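Local coordinates for protein subclass B3 metallo-beta-lactamase (Sphingobium indicum, PDB 7LUU) that probably hydrolyses beta-lactam antibiotics as a subclass B3 metallo-beta-lactamase, using two zinc ions in an active site that includes a glutamate ligand, at residues A[49-54]-A[123-128]; A[133-138]-A[173-178]; A[61-64]-A[68-71]. All coordinates share one frame; numbering follows the deposited sequence.

Contact 1. Residues A[49-54]-A[123-128]. With ZN (zinc ion), chain C; ZN (zinc ion), chain B; SO4 (sulfate ion), chain E; SO4 (sulfate ion), chain D.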
loop_
_atom_site.group_PDB
_atom_site.type_symbol
_atom_site.label_atom_id
_atom_site.label_comp_id
_atom_site.label_asym_id
_atom_site.label_seq_id
_atom_site.Cartn_x
_atom_site.Cartn_y
_atom_site.Cartn_z
ATOM N N VAL A 49 14.652 3.029 12.718
ATOM C CA VAL A 49 14.756 4.452 12.985
ATOM C C VAL A 49 15.720 5.130 12.023
ATOM O O VAL A 49 15.490 6.271 11.594
ATOM C CB VAL A 49 15.150 4.620 14.462
ATOM C CG1 VAL A 49 15.448 6.084 14.732
ATOM C CG2 VAL A 49 14.003 4.146 15.366
ATOM N N GLU A 50 16.788 4.450 11.597
ATOM C CA GLU A 50 17.707 5.063 10.635
ATOM C C GLU A 50 17.054 5.213 9.250
ATOM O O GLU A 50 17.067 6.310 8.654
ATOM C CB GLU A 50 18.981 4.218 10.546
ATOM C CG GLU A 50 19.872 4.362 11.756
ATOM C CD GLU A 50 20.097 5.820 12.129
ATOM O OE1 GLU A 50 19.848 6.157 13.319
ATOM O OE2 GLU A 50 20.485 6.616 11.217
ATOM N N ARG A 51 16.438 4.137 8.754
ATOM C CA ARG A 51 15.744 4.208 7.476
ATOM C C ARG A 51 14.587 5.183 7.520
ATOM O O ARG A 51 14.224 5.763 6.479
ATOM C CB ARG A 51 15.223 2.826 7.091
ATOM C CG ARG A 51 16.393 1.964 6.576
ATOM C CD ARG A 51 15.977 0.532 6.379
ATOM N NE ARG A 51 15.990 -0.116 7.709
ATOM C CZ ARG A 51 15.661 -1.375 7.891
ATOM N NH1 ARG A 51 15.653 -1.868 9.133
ATOM N NH2 ARG A 51 15.290 -2.095 6.814
ATOM N N ALA A 52 13.970 5.345 8.708
ATOM C CA ALA A 52 12.839 6.240 8.860
ATOM C C ALA A 52 13.218 7.704 8.635
ATOM O O ALA A 52 12.325 8.501 8.267
ATOM C CB ALA A 52 12.163 6.031 10.250
ATOM N N LYS A 53 14.511 8.078 8.794
ATOM C CA LYS A 53 14.892 9.467 8.522
ATOM C C LYS A 53 14.584 9.853 7.080
ATOM O O LYS A 53 14.200 11.001 6.812
ATOM C CB LYS A 53 16.378 9.681 8.834
ATOM C CG LYS A 53 16.676 9.483 10.290
ATOM C CD LYS A 53 18.192 9.451 10.564
ATOM C CE LYS A 53 18.461 9.284 12.044
ATOM N NZ LYS A 53 19.956 9.155 12.243
ATOM N N GLU A 54 14.765 8.923 6.142
ATOM C CA GLU A 54 14.396 9.132 4.753
ATOM C C GLU A 54 12.924 8.818 4.491
ATOM O O GLU A 54 12.221 9.609 3.832
ATOM C CB GLU A 54 15.240 8.263 3.820
ATOM C CG GLU A 54 16.724 8.508 3.922
ATOM C CD GLU A 54 17.372 8.625 2.569
ATOM O OE1 GLU A 54 17.976 9.695 2.334
ATOM O OE2 GLU A 54 17.267 7.667 1.742
ATOM N N PRO A 123 1.360 -6.528 3.994
ATOM C CA PRO A 123 1.547 -6.702 5.435
ATOM C C PRO A 123 3.040 -6.691 5.803
ATOM O O PRO A 123 3.590 -7.655 6.341
ATOM C CB PRO A 123 0.874 -8.064 5.690
ATOM C CG PRO A 123 1.223 -8.825 4.463
ATOM C CD PRO A 123 1.179 -7.837 3.294
ATOM N N HIS A 124 3.728 -5.589 5.452
ATOM C CA HIS A 124 5.101 -5.365 5.846
ATOM C C HIS A 124 5.131 -4.098 6.687
ATOM O O HIS A 124 4.245 -3.222 6.546
ATOM C CB HIS A 124 5.985 -5.156 4.628
ATOM C CG HIS A 124 6.362 -6.424 3.937
ATOM N ND1 HIS A 124 7.056 -6.425 2.749
ATOM C CD2 HIS A 124 6.181 -7.727 4.289
ATOM C CE1 HIS A 124 7.295 -7.698 2.399
ATOM N NE2 HIS A 124 6.784 -8.504 3.313
ATOM N N TYR A 125 6.117 -4.017 7.599
ATOM C CA TYR A 125 6.008 -2.957 8.605
ATOM C C TYR A 125 6.181 -1.529 8.056
ATOM O O TYR A 125 5.788 -0.580 8.753
ATOM C CB TYR A 125 7.013 -3.259 9.751
ATOM C CG TYR A 125 8.481 -3.056 9.401
ATOM C CD1 TYR A 125 9.000 -1.776 9.279
ATOM C CD2 TYR A 125 9.348 -4.140 9.230
ATOM C CE1 TYR A 125 10.301 -1.556 9.005
ATOM C CE2 TYR A 125 10.686 -3.930 8.973
ATOM C CZ TYR A 125 11.145 -2.637 8.833
ATOM O OH TYR A 125 12.482 -2.403 8.564
ATOM N N ASP A 126 6.712 -1.344 6.826
ATOM C CA ASP A 126 6.829 0.018 6.311
ATOM C C ASP A 126 5.536 0.486 5.657
ATOM O O ASP A 126 5.443 1.655 5.278
ATOM C CB ASP A 126 8.020 0.157 5.313
ATOM C CG ASP A 126 7.979 -0.875 4.153
ATOM O OD1 ASP A 126 7.567 -2.043 4.354
ATOM O OD2 ASP A 126 8.425 -0.511 3.036
ATOM N N HIS A 127 4.506 -0.384 5.546
ATOM C CA HIS A 127 3.195 0.040 5.062
ATOM C C HIS A 127 2.099 -0.280 6.030
ATOM O O HIS A 127 1.103 0.427 6.078
ATOM C CB HIS A 127 2.866 -0.632 3.685
ATOM C CG HIS A 127 4.005 -0.511 2.714
ATOM N ND1 HIS A 127 4.155 0.606 1.914
ATOM C CD2 HIS A 127 5.090 -1.280 2.494
ATOM C CE1 HIS A 127 5.295 0.506 1.225
ATOM N NE2 HIS A 127 5.871 -0.634 1.556
ATOM N N ALA A 128 2.254 -1.334 6.821
ATOM C CA ALA A 128 1.230 -1.672 7.791
ATOM C C ALA A 128 1.612 -1.317 9.218
ATOM O O ALA A 128 0.797 -1.528 10.106
ATOM C CB ALA A 128 0.932 -3.186 7.713
HETATM ZN ZN ZN C . 7.765 -1.203 1.180
HETATM ZN ZN ZN B . 7.118 -4.884 1.429
HETATM S S SO4 E . 17.477 0.865 10.948
HETATM O O1 SO4 E . 16.893 -0.437 11.271
HETATM O O2 SO4 E . 18.860 0.718 10.445
HETATM O O3 SO4 E . 16.758 1.580 9.870
HETATM O O4 SO4 E . 17.533 1.633 12.159
HETATM S S SO4 D . 14.447 -5.556 8.139
HETATM O O1 SO4 D . 15.113 -6.604 8.910
HETATM O O2 SO4 D . 15.257 -5.151 6.988
HETATM O O3 SO4 D . 13.190 -6.131 7.645
HETATM O O4 SO4 D . 14.202 -4.381 8.992
HETATM O O HOH W 1 7.949 -3.265 2.080
HETATM O O HOH W 2 7.278 -2.229 -0.552
#
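Arg51 and Tyr125 converge on one oxygen, O4, of the chain D sulfate. The contact lies at the surface, on the segment that carries zinc ligands. The two side chains cross at about a right angle. Ahead of Arg51 on helix 49-55, the backbone N of Glu50 donates to O4 of the chain E sulfate. The carboxylate of Glu50 turns to Lys53 instead.

Arg51 holds the chain E sulfate with its backbone and its side chain. Arg51 N reaches O3 of this ion at 2.8 Å. Arg51 NE reaches the same sulfate O3 at 2.9 Å, almost straight (174°). The chain runs extended to CD and bends at chi3 (-80°), which brings NE and NH1 round to the same ion; NH1 binds its O1. The far edge of the guanidinium serves the chain D sulfate, with Arg51 NH1 to O4 at 2.9 Å and Arg51 NH2 to O2 at 3.1 Å. Tyr125 OH donates to that sulfate's O4 at 2.7 Å. The hydroxyl sits over one face of the guanidinium, 3.3 Å from Arg51 NH1, but the angle is too poor for a hydrogen bond. The guanidinium and the Tyr125 ring stand 86° apart. Further along the helix, Lys53 NZ forms a salt bridge with Glu50 OE2 at 2.8 Å.

Tyr125 lies between zinc ligands in sequence. His124 ND1 binds one zinc ion with Glu122 and His200. Asp126 OD2 and His127 NE2 bind the other with His267.

Both sulfates probably come from the crystallisation liquor. Arg51 is the charged donor, helped by two backbone N-H groups and the Tyr125 hydroxyl; this probably makes the spot favourable for an anion. The shared O4 takes donors from both segments and so offsets the lack of a direct hydrogen bond. Without the sulfate the link may differ.

Contact 2. Residues A[133-138]-A[173-178]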
loop_
_atom_site.group_PDB
_atom_site.type_symbol
_atom_site.label_atom_id
_atom_site.label_comp_id
_atom_site.label_asym_id
_atom_site.label_seq_id
_atom_site.Cartn_x
_atom_site.Cartn_y
_atom_site.Cartn_z
ATOM N N ALA A 133 -2.239 1.208 15.242
ATOM C CA ALA A 133 -2.418 2.417 16.028
ATOM C C ALA A 133 -3.522 3.271 15.427
ATOM O O ALA A 133 -4.308 3.895 16.160
ATOM C CB ALA A 133 -1.102 3.199 16.103
ATOM N N LEU A 134 -3.507 3.417 14.104
ATOM C CA LEU A 134 -4.522 4.256 13.430
ATOM C C LEU A 134 -5.919 3.680 13.638
ATOM O O LEU A 134 -6.876 4.416 13.909
ATOM C CB LEU A 134 -4.238 4.370 11.907
ATOM C CG LEU A 134 -2.939 5.117 11.594
ATOM C CD1 LEU A 134 -2.539 4.840 10.152
ATOM C CD2 LEU A 134 -3.179 6.612 11.885
ATOM N N ALA A 135 -6.048 2.350 13.558
ATOM C CA ALA A 135 -7.336 1.732 13.793
ATOM C C ALA A 135 -7.783 1.950 15.236
ATOM O O ALA A 135 -8.973 2.200 15.484
ATOM C CB ALA A 135 -7.299 0.232 13.432
ATOM N N ARG A 136 -6.854 1.799 16.179
ATOM C CA ARG A 136 -7.173 2.029 17.588
ATOM C C ARG A 136 -7.715 3.433 17.783
ATOM O O ARG A 136 -8.762 3.641 18.434
ATOM C CB ARG A 136 -5.926 1.809 18.451
ATOM C CG ARG A 136 -6.122 2.225 19.968
ATOM C CD ARG A 136 -4.797 2.189 20.702
ATOM N NE ARG A 136 -3.869 3.139 20.119
ATOM C CZ ARG A 136 -2.558 3.182 20.392
ATOM N NH1 ARG A 136 -1.748 4.035 19.759
ATOM N NH2 ARG A 136 -2.048 2.292 21.206
ATOM N N ASP A 137 -7.024 4.417 17.224
ATOM C CA ASP A 137 -7.331 5.805 17.559
ATOM C C ASP A 137 -8.586 6.302 16.847
ATOM O O ASP A 137 -9.281 7.202 17.364
ATOM C CB ASP A 137 -6.140 6.702 17.185
ATOM C CG ASP A 137 -4.967 6.657 18.240
ATOM O OD1 ASP A 137 -4.952 5.808 19.159
ATOM O OD2 ASP A 137 -4.076 7.559 18.163
ATOM N N THR A 138 -8.914 5.720 15.717
ATOM C CA THR A 138 -10.023 6.180 14.857
ATOM C C THR A 138 -11.281 5.326 14.938
ATOM O O THR A 138 -12.373 5.837 14.623
ATOM C CB THR A 138 -9.666 6.205 13.378
ATOM O OG1 THR A 138 -9.345 4.896 12.905
ATOM C CG2 THR A 138 -8.463 7.122 13.077
ATOM N N VAL A 173 -2.899 -6.485 13.768
ATOM C CA VAL A 173 -4.218 -5.907 13.567
ATOM C C VAL A 173 -5.246 -6.996 13.789
ATOM O O VAL A 173 -5.118 -8.086 13.233
ATOM C CB VAL A 173 -4.359 -5.394 12.108
ATOM C CG1 VAL A 173 -5.797 -4.832 11.797
ATOM C CG2 VAL A 173 -3.334 -4.374 11.788
ATOM N N SER A 174 -6.343 -6.646 14.426
ATOM C CA SER A 174 -7.369 -7.650 14.633
ATOM C C SER A 174 -8.664 -7.332 13.910
ATOM O O SER A 174 -9.392 -8.259 13.557
ATOM C CB SER A 174 -7.646 -7.825 16.142
ATOM O OG SER A 174 -7.711 -6.560 16.794
ATOM N N ARG A 175 -8.961 -6.053 13.646
ATOM C CA ARG A 175 -10.303 -5.638 13.196
ATOM C C ARG A 175 -10.222 -5.551 11.677
ATOM O O ARG A 175 -9.889 -4.476 11.147
ATOM C CB ARG A 175 -10.708 -4.275 13.776
ATOM C CG ARG A 175 -12.138 -3.773 13.390
ATOM C CD ARG A 175 -12.380 -2.320 13.805
ATOM N NE ARG A 175 -12.240 -2.093 15.248
ATOM C CZ ARG A 175 -11.496 -1.130 15.811
ATOM N NH1 ARG A 175 -10.821 -0.237 15.070
ATOM N NH2 ARG A 175 -11.473 -1.040 17.165
ATOM N N LEU A 176 -10.583 -6.663 10.983
ATOM C CA LEU A 176 -10.177 -6.895 9.582
ATOM C C LEU A 176 -11.347 -7.314 8.715
ATOM O O LEU A 176 -12.154 -8.181 9.101
ATOM C CB LEU A 176 -9.156 -8.005 9.455
ATOM C CG LEU A 176 -7.753 -7.533 9.828
ATOM C CD1 LEU A 176 -6.928 -8.673 10.303
ATOM C CD2 LEU A 176 -7.088 -6.935 8.638
ATOM N N ARG A 177 -11.422 -6.730 7.533
ATOM C CA ARG A 177 -12.397 -7.066 6.525
ATOM C C ARG A 177 -11.602 -7.522 5.331
ATOM O O ARG A 177 -10.690 -6.809 4.911
ATOM C CB ARG A 177 -13.218 -5.842 6.120
ATOM C CG ARG A 177 -14.118 -6.091 4.898
ATOM C CD ARG A 177 -15.020 -4.868 4.748
ATOM N NE ARG A 177 -15.798 -4.882 3.531
ATOM C CZ ARG A 177 -16.898 -4.142 3.369
ATOM N NH1 ARG A 177 -17.585 -4.186 2.233
ATOM N NH2 ARG A 177 -17.315 -3.367 4.371
ATOM N N VAL A 178 -11.915 -8.706 4.806
ATOM C CA VAL A 178 -11.213 -9.223 3.624
ATOM C C VAL A 178 -11.988 -8.846 2.363
ATOM O O VAL A 178 -13.205 -9.078 2.277
ATOM C CB VAL A 178 -11.063 -10.741 3.713
ATOM C CG1 VAL A 178 -10.567 -11.350 2.412
ATOM C CG2 VAL A 178 -10.110 -11.074 4.844
HETATM O O HOH W 3 -11.001 1.772 18.242
#
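Arg175 NH1 is tied to a carbonyl in the last turns of helix 131-138 and to that of Ala140 just after it. Arg175 NH1 donates to Ala135 O at 3.1 Å, with an N-H...O angle of 153°, and also to Ala140 O. Ala135 O lies in the guanidinium plane, at its edge. Seen from the carbonyl, however, the nitrogen stands well above the plane, 61° out of it. The methyl CB of Ala135 lies 3.9 Å from Arg175 NH1.

The side chain of Arg175 reaches across with CG anti to the backbone N (chi1 -178°). It then bends at chi3, which turns the guanidinium towards the helix. Arg175 NH2 donates to a water at 3.0 Å, and this water donates in turn to Arg136 O at 2.9 Å. One guanidinium thus serves successive helix carbonyls, one directly and one through water.

The last turn has its own side-chain bond. Thr138 OG1 donates to Leu134 O at 2.7 Å, while Thr138 N reaches that oxygen from the opposite face of the carbonyl plane. On the exposed side, Arg136 NE forms a salt bridge with Asp137 OD1 at 3.0 Å; Arg136 also pairs with Asp41.

Arg175 is bonded through its backbone to Val142. The contact joins a helix to the residue leading into edge strand 176-178, parallel to strand 141-144, within the alpha-beta/beta-alpha sandwich of the metallo-beta-lactamase superfamily.

Contact 3. Residues A[61-64]-A[68-71]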
loop_
_atom_site.group_PDB
_atom_site.type_symbol
_atom_site.label_atom_id
_atom_site.label_comp_id
_atom_site.label_asym_id
_atom_site.label_seq_id
_atom_site.Cartn_x
_atom_site.Cartn_y
_atom_site.Cartn_z
ATOM N N PRO A 61 0.644 17.882 3.615
ATOM C CA PRO A 61 -0.448 17.138 2.965
ATOM C C PRO A 61 -1.044 17.950 1.828
ATOM O O PRO A 61 -1.059 19.200 1.839
ATOM C CB PRO A 61 -1.456 16.885 4.109
ATOM C CG PRO A 61 -1.122 17.987 5.127
ATOM C CD PRO A 61 0.339 18.287 4.998
ATOM N N GLU A 62 -1.449 17.232 0.775
ATOM C CA GLU A 62 -1.851 17.894 -0.483
ATOM C C GLU A 62 -3.052 17.164 -1.056
ATOM O O GLU A 62 -3.161 15.934 -0.918
ATOM C CB GLU A 62 -0.716 17.890 -1.534
ATOM C CG GLU A 62 0.452 18.787 -1.142
ATOM C CD GLU A 62 1.592 18.831 -2.145
ATOM O OE1 GLU A 62 2.222 17.806 -2.399
ATOM O OE2 GLU A 62 1.876 19.952 -2.645
ATOM N N ARG A 63 -3.944 17.929 -1.695
ATOM C CA ARG A 63 -5.043 17.353 -2.484
ATOM C C ARG A 63 -4.464 16.803 -3.778
ATOM O O ARG A 63 -3.612 17.450 -4.416
ATOM C CB ARG A 63 -6.119 18.410 -2.812
ATOM C CG ARG A 63 -7.279 17.858 -3.670
ATOM C CD ARG A 63 -8.088 19.048 -4.324
ATOM N NE ARG A 63 -8.400 20.034 -3.310
ATOM C CZ ARG A 63 -9.326 19.879 -2.384
ATOM N NH1 ARG A 63 -10.059 18.782 -2.356
ATOM N NH2 ARG A 63 -9.540 20.835 -1.476
ATOM N N VAL A 64 -4.863 15.583 -4.137
ATOM C CA VAL A 64 -4.492 14.976 -5.406
ATOM C C VAL A 64 -5.459 15.458 -6.467
ATOM O O VAL A 64 -5.074 16.095 -7.453
ATOM C CB VAL A 64 -4.523 13.442 -5.300
ATOM C CG1 VAL A 64 -4.190 12.738 -6.626
ATOM C CG2 VAL A 64 -3.426 12.947 -4.305
ATOM N N SER A 68 -9.658 13.503 -2.885
ATOM C CA SER A 68 -8.605 12.552 -2.565
ATOM C C SER A 68 -7.332 13.322 -2.283
ATOM O O SER A 68 -6.982 14.261 -3.029
ATOM C CB SER A 68 -8.403 11.600 -3.805
ATOM O OG SER A 68 -9.603 10.779 -3.922
ATOM N N TYR A 69 -6.627 12.882 -1.252
ATOM C CA TYR A 69 -5.472 13.602 -0.724
ATOM C C TYR A 69 -4.305 12.675 -0.420
ATOM O O TYR A 69 -4.458 11.479 -0.226
ATOM C CB TYR A 69 -5.822 14.311 0.603
ATOM C CG TYR A 69 -7.008 15.218 0.512
ATOM C CD1 TYR A 69 -8.312 14.712 0.534
ATOM C CD2 TYR A 69 -6.831 16.589 0.402
ATOM C CE1 TYR A 69 -9.448 15.589 0.471
ATOM C CE2 TYR A 69 -7.953 17.456 0.343
ATOM C CZ TYR A 69 -9.239 16.951 0.388
ATOM O OH TYR A 69 -10.349 17.818 0.305
ATOM N N LEU A 70 -3.141 13.286 -0.272
ATOM C CA LEU A 70 -1.961 12.596 0.264
ATOM C C LEU A 70 -1.634 13.119 1.649
ATOM O O LEU A 70 -1.547 14.342 1.867
ATOM C CB LEU A 70 -0.743 12.833 -0.626
ATOM C CG LEU A 70 -0.933 12.060 -1.948
ATOM C CD1 LEU A 70 0.178 12.364 -2.954
ATOM C CD2 LEU A 70 -1.154 10.513 -1.781
ATOM N N VAL A 71 -1.424 12.193 2.581
ATOM C CA VAL A 71 -1.094 12.576 3.972
ATOM C C VAL A 71 0.122 11.808 4.486
ATOM O O VAL A 71 0.392 11.759 5.687
ATOM C CB VAL A 71 -2.278 12.375 4.932
ATOM C CG1 VAL A 71 -3.378 13.403 4.599
ATOM C CG2 VAL A 71 -2.815 10.914 4.900
#
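Leu70 N donates to Glu62 O at 2.7 Å, nearly straight at 172°. The return bond, Glu62 N to Leu70 O, is longer at 3.1 Å. Together they make Glu62 and Leu70 an antiparallel hydrogen-bonded pair. Towards the turn, Val64 N binds Ser68 O at 2.7 Å.

Between these bonds Arg63 and Tyr69 form a non-hydrogen-bonded pair. Their side chains lie alongside each other on one face of the sheet. Arg63 makes a fully extended start (chi1 179°) and curls at chi3, laying one guanidinium face over Tyr69 CE2. The guanidinium and ring planes are 55° apart. The bond from Arg63 NH1 to Tyr69 OH, 2.8 Å, is weak in angle; NH1 also donates to Gly66 O in the turn. The Tyr69 ring meets Phe110 edge-to-face.

Val64 CG2 packs against Leu70 CG at 3.5 Å, with Ile262 and Ile264 of strand 262-265 nearby. At the open end of the ladder Pro61 CB touches Val71 CG1 at 4.0 Å. Glu62 reaches beyond the pair to a salt bridge with Arg275. This is a beta hairpin, and its strand 62-65 forms one edge of the mixed sheet.

Contacts 2 and 3 sit at the two ends of the same seven-stranded sheet: contact 3 pairs strands at one edge, and contact 2 ties a helix to the residue leading into the strand at the other. Contact 1 lies at the surface, on the segment that carries zinc ligands. Contacts 2 and 3 are both partly buried. Contact 3 buries the most area, through a backbone ladder and apolar packing. Contact 2 depends on one arginine bonded to a helix carbonyl. In contact 1 the protein groups meet through a bound anion, without a direct hydrogen bond. Helix 125-128 of contact 1 is followed in the chain by helix 131-138 of contact 2.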